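PDB 6I60: alpha-rhamnosidase from Dictyoglomus thermophilum, which probably hydrolyses terminal non-reducing alpha-L-rhamnose residues of alpha-L-rhamnosides, as a glycoside hydrolase. Local coordinates for residues Leu673-Tyr678 and Lys737-Val741; Lys665-Asn669 and Asn731-Glu735; Asp623-Thr629 and Ser720-Leu726; Thr725-Tyr729 and Arg765-Val770. One frame throughout, in Å; residues are numbered along the deposited sequence.

Contact 1. Residues Leu673-Tyr678 and Lys737-Val741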
# COMPACT_ATOMS: atom_id res chain seq x y z
N LEU A 673 -22.13 -28.23 8.30
CA LEU A 673 -21.99 -28.73 9.66
C LEU A 673 -22.34 -30.22 9.70
O LEU A 673 -23.45 -30.62 9.35
CB LEU A 673 -22.89 -27.94 10.61
CG LEU A 673 -22.72 -28.25 12.10
CD1 LEU A 673 -21.35 -27.81 12.59
CD2 LEU A 673 -23.83 -27.59 12.90
N LYS A 674 -21.37 -31.04 10.14
CA LYS A 674 -21.51 -32.50 10.15
C LYS A 674 -21.24 -33.00 11.57
O LYS A 674 -20.12 -33.44 11.88
CB LYS A 674 -20.57 -33.16 9.13
CG LYS A 674 -20.82 -32.74 7.69
CD LYS A 674 -22.23 -33.07 7.25
CE LYS A 674 -22.59 -32.34 5.97
NZ LYS A 674 -24.05 -32.02 5.90
N GLU A 675 -22.26 -32.93 12.43
CA GLU A 675 -22.23 -33.54 13.75
C GLU A 675 -21.13 -33.00 14.65
O GLU A 675 -21.42 -32.40 15.70
CB GLU A 675 -22.09 -35.06 13.63
CG GLU A 675 -22.05 -35.79 14.97
CD GLU A 675 -22.43 -37.25 14.85
OE1 GLU A 675 -22.12 -38.02 15.79
OE2 GLU A 675 -23.04 -37.63 13.83
N LYS A 676 -19.87 -33.20 14.28
CA LYS A 676 -18.75 -32.79 15.11
C LYS A 676 -17.76 -31.87 14.41
O LYS A 676 -16.87 -31.34 15.09
CB LYS A 676 -17.99 -34.03 15.62
CG LYS A 676 -18.37 -34.43 17.04
CD LYS A 676 -17.70 -35.74 17.44
CE LYS A 676 -17.68 -35.91 18.96
NZ LYS A 676 -16.49 -36.67 19.42
N ALA A 677 -17.88 -31.65 13.11
CA ALA A 677 -16.97 -30.77 12.39
C ALA A 677 -17.64 -30.35 11.09
O ALA A 677 -18.79 -30.71 10.81
CB ALA A 677 -15.63 -31.46 12.13
N TYR A 678 -16.91 -29.57 10.29
CA TYR A 678 -17.37 -29.12 8.99
C TYR A 678 -16.70 -29.93 7.89
O TYR A 678 -15.52 -30.29 8.01
CB TYR A 678 -17.08 -27.63 8.78
CG TYR A 678 -17.96 -26.71 9.60
CD1 TYR A 678 -17.77 -26.56 10.97
CD2 TYR A 678 -18.99 -25.98 9.00
CE1 TYR A 678 -18.57 -25.72 11.72
CE2 TYR A 678 -19.79 -25.14 9.74
CZ TYR A 678 -19.58 -25.01 11.10
OH TYR A 678 -20.38 -24.17 11.85
N LYS A 737 -22.30 -26.62 19.48
CA LYS A 737 -21.30 -27.34 18.71
C LYS A 737 -19.93 -26.68 18.68
O LYS A 737 -19.00 -27.24 18.10
CB LYS A 737 -21.79 -27.53 17.26
CG LYS A 737 -23.07 -28.34 17.12
CD LYS A 737 -22.77 -29.80 16.83
CE LYS A 737 -23.99 -30.68 17.04
NZ LYS A 737 -24.48 -31.25 15.75
N VAL A 738 -19.78 -25.50 19.30
CA VAL A 738 -18.51 -24.78 19.22
C VAL A 738 -17.40 -25.56 19.92
O VAL A 738 -16.28 -25.65 19.41
CB VAL A 738 -18.66 -23.36 19.80
CG1 VAL A 738 -17.34 -22.61 19.70
CG2 VAL A 738 -19.75 -22.61 19.07
N GLN A 739 -17.70 -26.14 21.08
CA GLN A 739 -16.67 -26.86 21.83
C GLN A 739 -16.19 -28.09 21.07
O GLN A 739 -15.02 -28.48 21.19
CB GLN A 739 -17.20 -27.26 23.20
CG GLN A 739 -17.01 -26.20 24.28
CD GLN A 739 -15.69 -25.47 24.14
OE1 GLN A 739 -15.65 -24.30 23.77
NE2 GLN A 739 -14.60 -26.17 24.45
N ASP A 740 -17.06 -28.72 20.28
CA ASP A 740 -16.66 -29.92 19.55
C ASP A 740 -15.97 -29.57 18.24
O ASP A 740 -15.01 -30.25 17.84
CB ASP A 740 -17.88 -30.80 19.30
CG ASP A 740 -18.71 -31.01 20.56
OD1 ASP A 740 -18.53 -32.05 21.22
OD2 ASP A 740 -19.54 -30.13 20.88
N VAL A 741 -16.43 -28.52 17.56
CA VAL A 741 -15.79 -28.10 16.32
C VAL A 741 -14.40 -27.53 16.60
O VAL A 741 -13.44 -27.82 15.88
CB VAL A 741 -16.68 -27.09 15.57
CG1 VAL A 741 -15.91 -26.43 14.44
CG2 VAL A 741 -17.93 -27.78 15.05

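Contact 2. Residues Lys665-Asn669 and Asn731-Glu735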
# COMPACT_ATOMS: atom_id res chain seq x y z
N LYS A 665 -25.73 -17.95 7.19
CA LYS A 665 -25.40 -18.79 8.34
C LYS A 665 -26.21 -20.08 8.35
O LYS A 665 -25.66 -21.19 8.34
CB LYS A 665 -25.64 -17.99 9.62
CG LYS A 665 -25.47 -18.76 10.91
CD LYS A 665 -25.18 -17.79 12.06
CE LYS A 665 -25.75 -18.29 13.38
NZ LYS A 665 -27.05 -17.63 13.71
N SER A 666 -27.55 -19.96 8.37
CA SER A 666 -28.39 -21.15 8.49
C SER A 666 -28.23 -22.07 7.29
O SER A 666 -28.28 -23.30 7.43
CB SER A 666 -29.85 -20.74 8.67
OG SER A 666 -30.23 -19.74 7.73
N ALA A 667 -28.05 -21.50 6.10
CA ALA A 667 -27.78 -22.32 4.92
C ALA A 667 -26.34 -22.83 4.91
O ALA A 667 -26.09 -23.93 4.39
CB ALA A 667 -28.06 -21.52 3.65
N PHE A 668 -25.41 -22.06 5.46
CA PHE A 668 -24.03 -22.52 5.59
C PHE A 668 -23.93 -23.74 6.49
O PHE A 668 -23.20 -24.69 6.20
CB PHE A 668 -23.16 -21.37 6.12
CG PHE A 668 -21.70 -21.71 6.26
CD1 PHE A 668 -21.19 -22.17 7.46
CD2 PHE A 668 -20.83 -21.52 5.20
CE1 PHE A 668 -19.85 -22.46 7.60
CE2 PHE A 668 -19.49 -21.81 5.33
CZ PHE A 668 -19.00 -22.28 6.53
N ASN A 669 -24.68 -23.73 7.60
CA ASN A 669 -24.62 -24.83 8.56
C ASN A 669 -25.38 -26.05 8.06
O ASN A 669 -24.97 -27.19 8.34
CB ASN A 669 -25.18 -24.39 9.91
CG ASN A 669 -24.18 -23.60 10.72
OD1 ASN A 669 -22.98 -23.88 10.68
ND2 ASN A 669 -24.66 -22.62 11.47
N ASN A 731 -18.06 -16.90 13.56
CA ASN A 731 -18.95 -17.47 14.57
C ASN A 731 -20.27 -17.93 13.95
O ASN A 731 -21.36 -17.53 14.35
CB ASN A 731 -19.19 -16.47 15.71
CG ASN A 731 -18.00 -16.39 16.66
OD1 ASN A 731 -18.00 -15.59 17.60
ND2 ASN A 731 -16.99 -17.21 16.41
N LEU A 732 -20.14 -18.79 12.94
CA LEU A 732 -21.28 -19.45 12.33
C LEU A 732 -21.61 -20.78 13.00
O LEU A 732 -22.63 -21.39 12.66
CB LEU A 732 -21.03 -19.69 10.84
CG LEU A 732 -20.49 -18.50 10.05
CD1 LEU A 732 -19.92 -18.94 8.71
CD2 LEU A 732 -21.60 -17.48 9.85
N VAL A 733 -20.78 -21.24 13.92
CA VAL A 733 -21.00 -22.53 14.58
C VAL A 733 -22.12 -22.37 15.61
O VAL A 733 -22.11 -21.41 16.38
CB VAL A 733 -19.71 -23.01 15.24
CG1 VAL A 733 -19.81 -24.49 15.58
CG2 VAL A 733 -18.51 -22.74 14.34
N PRO A 734 -23.10 -23.28 15.63
CA PRO A 734 -24.11 -23.24 16.69
C PRO A 734 -23.46 -23.39 18.06
O PRO A 734 -22.45 -24.08 18.23
CB PRO A 734 -25.01 -24.43 16.36
CG PRO A 734 -24.82 -24.66 14.90
CD PRO A 734 -23.39 -24.31 14.62
N GLU A 735 -24.07 -22.73 19.05
CA GLU A 735 -23.50 -22.70 20.40
C GLU A 735 -23.36 -24.09 21.00
O GLU A 735 -22.48 -24.33 21.82
CB GLU A 735 -24.36 -21.81 21.30
CG GLU A 735 -25.86 -22.02 21.13
CD GLU A 735 -26.46 -21.17 20.02
OE1 GLU A 735 -25.79 -20.95 18.99
OE2 GLU A 735 -27.62 -20.71 20.17

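Contact 3. Residues Asp623-Thr629 and Ser720-Leu726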
# COMPACT_ATOMS: atom_id res chain seq x y z
N ASP A 623 -9.03 -30.01 0.40
CA ASP A 623 -10.18 -30.37 1.22
C ASP A 623 -11.51 -30.09 0.54
O ASP A 623 -12.56 -30.26 1.18
CB ASP A 623 -10.12 -29.62 2.56
CG ASP A 623 -9.67 -28.18 2.39
OD1 ASP A 623 -9.45 -27.75 1.24
OD2 ASP A 623 -9.55 -27.47 3.41
N ASN A 624 -11.50 -29.68 -0.73
CA ASN A 624 -12.72 -29.30 -1.45
C ASN A 624 -13.51 -28.26 -0.67
O ASN A 624 -14.72 -28.37 -0.48
CB ASN A 624 -13.57 -30.53 -1.76
CG ASN A 624 -13.06 -31.31 -2.95
OD1 ASN A 624 -11.95 -31.07 -3.43
ND2 ASN A 624 -13.86 -32.24 -3.44
N SER A 625 -12.80 -27.23 -0.21
CA SER A 625 -13.37 -26.19 0.64
C SER A 625 -13.72 -24.92 -0.13
O SER A 625 -14.12 -23.93 0.49
CB SER A 625 -12.39 -25.85 1.77
OG SER A 625 -11.17 -25.34 1.27
N GLY A 626 -13.57 -24.93 -1.45
CA GLY A 626 -13.82 -23.71 -2.22
C GLY A 626 -15.22 -23.17 -2.05
O GLY A 626 -15.42 -21.96 -1.92
N GLU A 627 -16.22 -24.06 -2.04
CA GLU A 627 -17.60 -23.61 -1.86
C GLU A 627 -17.86 -23.14 -0.43
O GLU A 627 -18.74 -22.31 -0.20
CB GLU A 627 -18.57 -24.73 -2.24
CG GLU A 627 -18.69 -25.86 -1.23
CD GLU A 627 -17.44 -26.73 -1.17
OE1 GLU A 627 -16.84 -26.97 -2.24
OE2 GLU A 627 -17.06 -27.16 -0.06
N LEU A 628 -17.10 -23.65 0.54
CA LEU A 628 -17.21 -23.17 1.92
C LEU A 628 -16.53 -21.82 2.07
O LEU A 628 -17.07 -20.90 2.68
CB LEU A 628 -16.60 -24.19 2.88
CG LEU A 628 -16.87 -24.04 4.38
CD1 LEU A 628 -17.18 -25.38 5.00
CD2 LEU A 628 -15.70 -23.38 5.09
N THR A 629 -15.32 -21.68 1.50
CA THR A 629 -14.64 -20.39 1.48
C THR A 629 -15.46 -19.33 0.75
O THR A 629 -15.49 -18.17 1.18
CB THR A 629 -13.26 -20.53 0.83
OG1 THR A 629 -12.64 -21.75 1.28
CG2 THR A 629 -12.37 -19.36 1.20
N SER A 720 -10.55 -30.51 7.41
CA SER A 720 -9.26 -29.83 7.39
C SER A 720 -9.27 -28.68 8.39
O SER A 720 -10.28 -28.38 9.03
CB SER A 720 -8.95 -29.33 5.98
OG SER A 720 -9.80 -28.26 5.63
N GLN A 721 -8.11 -28.03 8.52
CA GLN A 721 -8.04 -26.81 9.32
C GLN A 721 -8.82 -25.68 8.65
O GLN A 721 -9.53 -24.93 9.33
CB GLN A 721 -6.58 -26.40 9.53
CG GLN A 721 -5.85 -27.23 10.57
CD GLN A 721 -4.35 -27.00 10.53
OE1 GLN A 721 -3.87 -26.01 9.99
NE2 GLN A 721 -3.60 -27.93 11.11
N THR A 722 -8.69 -25.55 7.33
CA THR A 722 -9.41 -24.51 6.61
C THR A 722 -10.92 -24.65 6.80
O THR A 722 -11.64 -23.65 6.93
CB THR A 722 -9.05 -24.56 5.12
OG1 THR A 722 -7.64 -24.35 4.97
CG2 THR A 722 -9.80 -23.49 4.34
N LEU A 723 -11.41 -25.89 6.85
CA LEU A 723 -12.84 -26.14 6.97
C LEU A 723 -13.40 -25.75 8.33
O LEU A 723 -14.63 -25.67 8.48
CB LEU A 723 -13.15 -27.61 6.69
CG LEU A 723 -13.09 -28.06 5.23
CD1 LEU A 723 -13.01 -29.58 5.13
CD2 LEU A 723 -14.29 -27.54 4.45
N ASN A 724 -12.56 -25.50 9.33
CA ASN A 724 -13.03 -25.25 10.68
C ASN A 724 -12.72 -23.85 11.21
O ASN A 724 -13.52 -23.33 11.99
CB ASN A 724 -12.44 -26.28 11.65
CG ASN A 724 -13.30 -27.53 11.78
OD1 ASN A 724 -14.45 -27.54 11.35
ND2 ASN A 724 -12.74 -28.58 12.37
N THR A 725 -11.60 -23.24 10.81
CA THR A 725 -11.30 -21.90 11.30
C THR A 725 -12.24 -20.86 10.70
O THR A 725 -12.51 -19.84 11.34
CB THR A 725 -9.85 -21.52 10.99
OG1 THR A 725 -9.70 -21.28 9.58
CG2 THR A 725 -8.90 -22.63 11.40
N LEU A 726 -12.74 -21.10 9.49
CA LEU A 726 -13.56 -20.09 8.83
C LEU A 726 -14.92 -19.91 9.51
O LEU A 726 -15.26 -18.77 9.86
CB LEU A 726 -13.69 -20.41 7.33
CG LEU A 726 -12.66 -19.75 6.42
CD1 LEU A 726 -11.28 -20.34 6.65
CD2 LEU A 726 -13.07 -19.89 4.96

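Contact 4. Residues Thr725-Tyr729 and Arg765-Val770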
# COMPACT_ATOMS: atom_id res chain seq x y z
N THR A 725 -11.60 -23.24 10.81
CA THR A 725 -11.30 -21.90 11.30
C THR A 725 -12.24 -20.86 10.70
O THR A 725 -12.51 -19.84 11.34
CB THR A 725 -9.85 -21.52 10.99
OG1 THR A 725 -9.70 -21.28 9.58
CG2 THR A 725 -8.90 -22.63 11.40
N LEU A 726 -12.74 -21.10 9.49
CA LEU A 726 -13.56 -20.09 8.83
C LEU A 726 -14.92 -19.91 9.51
O LEU A 726 -15.26 -18.77 9.86
CB LEU A 726 -13.69 -20.41 7.33
CG LEU A 726 -12.66 -19.75 6.42
CD1 LEU A 726 -11.28 -20.34 6.65
CD2 LEU A 726 -13.07 -19.89 4.96
N PRO A 727 -15.72 -20.96 9.74
CA PRO A 727 -16.98 -20.75 10.48
C PRO A 727 -16.76 -20.36 11.93
O PRO A 727 -17.65 -19.73 12.52
CB PRO A 727 -17.69 -22.10 10.36
CG PRO A 727 -16.60 -23.08 10.16
CD PRO A 727 -15.57 -22.37 9.34
N LEU A 728 -15.61 -20.70 12.51
CA LEU A 728 -15.30 -20.28 13.88
C LEU A 728 -14.85 -18.82 13.96
O LEU A 728 -14.95 -18.22 15.03
CB LEU A 728 -14.21 -21.18 14.47
CG LEU A 728 -14.69 -22.47 15.14
CD1 LEU A 728 -13.52 -23.41 15.36
CD2 LEU A 728 -15.39 -22.16 16.46
N TYR A 729 -14.36 -18.25 12.85
CA TYR A 729 -13.96 -16.85 12.85
C TYR A 729 -15.18 -15.94 12.89
O TYR A 729 -15.34 -15.12 13.81
CB TYR A 729 -13.10 -16.55 11.62
CG TYR A 729 -12.56 -15.14 11.59
CD1 TYR A 729 -11.43 -14.79 12.32
CD2 TYR A 729 -13.18 -14.15 10.84
CE1 TYR A 729 -10.93 -13.50 12.30
CE2 TYR A 729 -12.69 -12.86 10.81
CZ TYR A 729 -11.57 -12.54 11.55
OH TYR A 729 -11.07 -11.25 11.53
N ARG A 765 -4.94 -16.30 7.34
CA ARG A 765 -5.27 -14.97 7.85
C ARG A 765 -6.19 -15.03 9.06
O ARG A 765 -6.22 -14.08 9.85
CB ARG A 765 -5.90 -14.14 6.74
CG ARG A 765 -6.06 -12.66 7.06
CD ARG A 765 -7.53 -12.27 7.08
NE ARG A 765 -7.75 -10.94 7.64
CZ ARG A 765 -7.93 -10.69 8.93
NH1 ARG A 765 -7.91 -11.68 9.81
NH2 ARG A 765 -8.12 -9.45 9.35
N TYR A 766 -6.94 -16.12 9.24
CA TYR A 766 -7.91 -16.22 10.32
C TYR A 766 -7.54 -17.23 11.40
O TYR A 766 -8.11 -17.15 12.50
CB TYR A 766 -9.30 -16.60 9.77
CG TYR A 766 -9.82 -15.68 8.68
CD1 TYR A 766 -10.23 -14.39 8.98
CD2 TYR A 766 -9.91 -16.11 7.36
CE1 TYR A 766 -10.72 -13.55 7.99
CE2 TYR A 766 -10.39 -15.28 6.37
CZ TYR A 766 -10.79 -14.00 6.69
OH TYR A 766 -11.27 -13.17 5.70
N ILE A 767 -6.62 -18.16 11.13
CA ILE A 767 -6.40 -19.26 12.05
C ILE A 767 -5.78 -18.77 13.36
O ILE A 767 -6.13 -19.25 14.44
CB ILE A 767 -5.54 -20.35 11.39
CG1 ILE A 767 -5.29 -21.51 12.36
CG2 ILE A 767 -4.22 -19.78 10.89
CD1 ILE A 767 -5.22 -22.86 11.69
N PHE A 768 -4.85 -17.81 13.28
CA PHE A 768 -4.19 -17.34 14.50
C PHE A 768 -5.16 -16.59 15.40
O PHE A 768 -5.10 -16.73 16.63
CB PHE A 768 -2.99 -16.46 14.14
CG PHE A 768 -1.90 -17.20 13.43
CD1 PHE A 768 -1.00 -17.97 14.14
CD2 PHE A 768 -1.77 -17.12 12.06
CE1 PHE A 768 0.01 -18.65 13.49
CE2 PHE A 768 -0.77 -17.80 11.40
CZ PHE A 768 0.13 -18.57 12.12
N ASP A 769 -6.06 -15.80 14.82
CA ASP A 769 -7.04 -15.08 15.62
C ASP A 769 -8.09 -16.01 16.20
O ASP A 769 -8.62 -15.74 17.29
CB ASP A 769 -7.70 -13.98 14.78
CG ASP A 769 -6.77 -12.82 14.50
OD1 ASP A 769 -6.08 -12.37 15.44
OD2 ASP A 769 -6.72 -12.36 13.34
N VAL A 770 -8.42 -17.10 15.51
CA VAL A 770 -9.42 -18.03 16.01
C VAL A 770 -8.93 -18.71 17.28
O VAL A 770 -9.64 -18.77 18.29
CB VAL A 770 -9.80 -19.06 14.92
CG1 VAL A 770 -10.41 -20.30 15.56
CG2 VAL A 770 -10.78 -18.44 13.93
O HOH W 1 -8.62 -10.23 12.74

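Contact 1. Residues Leu673-Tyr678 and Lys737-Val741
Val741 packs against the start and end of a small beta-hairpin, while Lys737 reaches for its turn. The tight part is apolar. Val741 CG1 lies in the plane of the Tyr678 ring, at its edge, 3.9 Å from Tyr678 CE1. Its second methyl meets the other hairpin strand, with Val741 CG2 4.2 Å from Leu673 CD1. The same CG2 is 4.1 Å from Ala677 CA. The Tyr678 hydroxyl is not used here; it bonds to Asn669. The hairpin is closed by backbone bonds between Lys674 and Ala677, with Glu675 and Lys676 in the turn.

The loose side is this turn. Lys737 bends at chi2 (-96°), which carries its chain across to the Glu675 carbonyl. Lys737 NZ gives Glu675 O a weak hydrogen bond of 3.3 Å. Lys737 CG also lies 4.4 Å from Leu673 CD2. Lys676 and Asp740 line this exposed side. Their charged ends do not meet: Lys676 NZ is 5.4 Å from Asp740 OD1. An alanine in place of Lys737 would probably leave the Glu675 carbonyl without this donor and open a gap beside Leu673. Thr744, one turn after Asp740, bonds to Lys676 O through its hydroxyl. The chemistry implies that apolar contact fits the hairpin strands to the first turn of the helix, while a weak lysine bond and the Thr744 hydroxyl bond hold the turn at the solvent edge.

Contact 2. Residues Lys665-Asn669 and Asn731-Glu735
Asn669 and Phe668 take hold of Leu732 by two different means, one polar and one apolar. Asn669 ND2 donates to Leu732 O at 2.7 Å, with an N-H...O angle of 161°. The carbonyl oxygen lies in the plane of the Asn669 amide, and the donor sits almost straight ahead of the C=O bond (169°). The Leu732 side chain turns to the aromatic ring instead. Leu732 CD1 stands over one face of Phe668, 3.9 Å from the ring centroid, in a CH-pi contact. The other methyl, Leu732 CD2, lies 4.1 Å from Lys665 CB. Pro734 CD packs against the same amide, 3.8 Å from Asn669 ND2.

The contact joins helix 651-672 to the loop between helices 722-729 and 738-750. All three helices belong to the six-hairpin glycosidase domain, which in this family is an (alpha/alpha)6 barrel.

A second shell sets these groups. The Tyr678 hydroxyl donates to Asn669 OD1, which fixes the turn of the amide and leaves ND2 facing the loop. An alanine at Asn669 would probably leave both the Leu732 carbonyl and the Tyr678 hydroxyl without a mate. Phe668 has CG anti to its own N (chi1 -178°), which points the ring at Leu732. Phe672 meets the Phe668 ring edge-to-face, and Pro727 touches both Phe668 and Leu732. Tyr635 of helix 626-648 packs on Leu732 and on Lys665.

Contact 3. Residues Asp623-Thr629 and Ser720-Leu726
Asp623 meets Ser720 in the loops that lead into two helices. Ser720 OG donates a hydrogen bond to Asp623 OD2. The modelled length is very short, and its exact value is doubtful at this resolution. The same serine oxygen accepts from Leu723 N at 3.1 Å (150° at the hydrogen), a capping bond at the start of helix 722-729. Thus the serine links the carboxylate to that helix start. Asp623 CB also lies 3.9 Å from Leu723 CD1.

Ser625 turns its hydroxyl back to the aspartate. Ser625 OG donates to Asp623 OD1 at 3.0 Å, from above the carboxylate plane (51° out of it). The two serines thus appear to hold both carboxylate oxygens. The methylene of Ser625 faces the leucine, with Ser625 CB 3.7 Å from Leu723 CD2.

Leu628, in the first turn of helix 626-648, continues the apolar seam. Leu628 CD1 is 3.6 Å from Leu723 CD2, and Leu628 CD2 is 4.2 Å from Leu726 CB. Thr629 comes last. Its chi1 of -41° sets OG1 beside its own N, and both donate to Ser625 O, the hydroxyl at 2.8 Å. This turns the Thr629 methyl to Leu726, with Thr629 CG2 3.9 Å from Leu726 CD2.

Neighbouring helices close over this buried seam. Phe668 and Phe672 of helix 651-672 cover Leu628. Ala763 of helix 761-773 touches Thr722 and Leu726, and Val762 touches Thr629. Helix 738-750 packs on Asn724 and Thr725.

Contact 4. Residues Thr725-Tyr729 and Arg765-Val770
Tyr729 enters helix 765-770 as a knob into a hole formed by Arg765, Tyr766, Asp769 and Val770. Its CG is anti to the backbone N (chi1 -176°), which sends the ring across the partner helix, over Tyr766. Tyr766 comes at it roughly at right angles. The edge of Tyr766 points at the Tyr729 face in an edge-to-face pair, with centroids 4.4 Å apart and planes at 54°. Tyr766 CD1 sits over the middle of the Tyr729 ring, 3.2 Å above its plane. Val770 CG2 lies at the rim of the same ring and 3.8 Å from Tyr729 CB. Asp769 runs alongside the tyrosine and points the same way.

One water ties the three polar ends together. It lies in the plane of the Tyr729 ring, 2.9 Å from Tyr729 OH. It donates to Asp769 OD2 at 2.9 Å and accepts a weak bond from Arg765 NH1. Arg765 also bonds to the Tyr571 hydroxyl and forms a salt bridge with Glu515, and Asp769 forms a salt bridge with Arg832. The Tyr766 hydroxyl bonds to that of Tyr633.

Smaller apolar groups extend the contact. Thr725 CG2 is 3.7 Å from Ile767 CD1, and Leu728 CB is 4.1 Å from Val770 CG1.

The two short helical segments approach to 9.1 Å between axes, at 59°. Helix 738-750 packs on Thr725, Leu728 and Ile767. Helix 626-648 covers Leu726, and its Phe632 meets the Tyr766 ring edge-to-face.

All four contacts lie in the six-hairpin glycosidase domain, on one side of the chain's centre. Their centres are about 10 to 15 Å apart. Contacts 1 and 2 are nearest, joined by the Tyr678 and Asn669 side chains. Contacts 3 and 4 share Thr725 and Leu726 on helix 722-729. Along the chain come 623-629, 665-669 and 673-678, then 720-726, 725-729, 731-735, 737-741 and 765-770. The segments of contacts 1, 2 and 3 alternate, and those of contact 4 alternate with contacts 1 and 2. Pro727 touches Phe668 and Tyr678, and Phe668 touches Leu628. Helix 722-729 lies against helices 626-648, 651-672, 738-750 and 761-773, so the contacts tie together parts of the domain far apart in sequence.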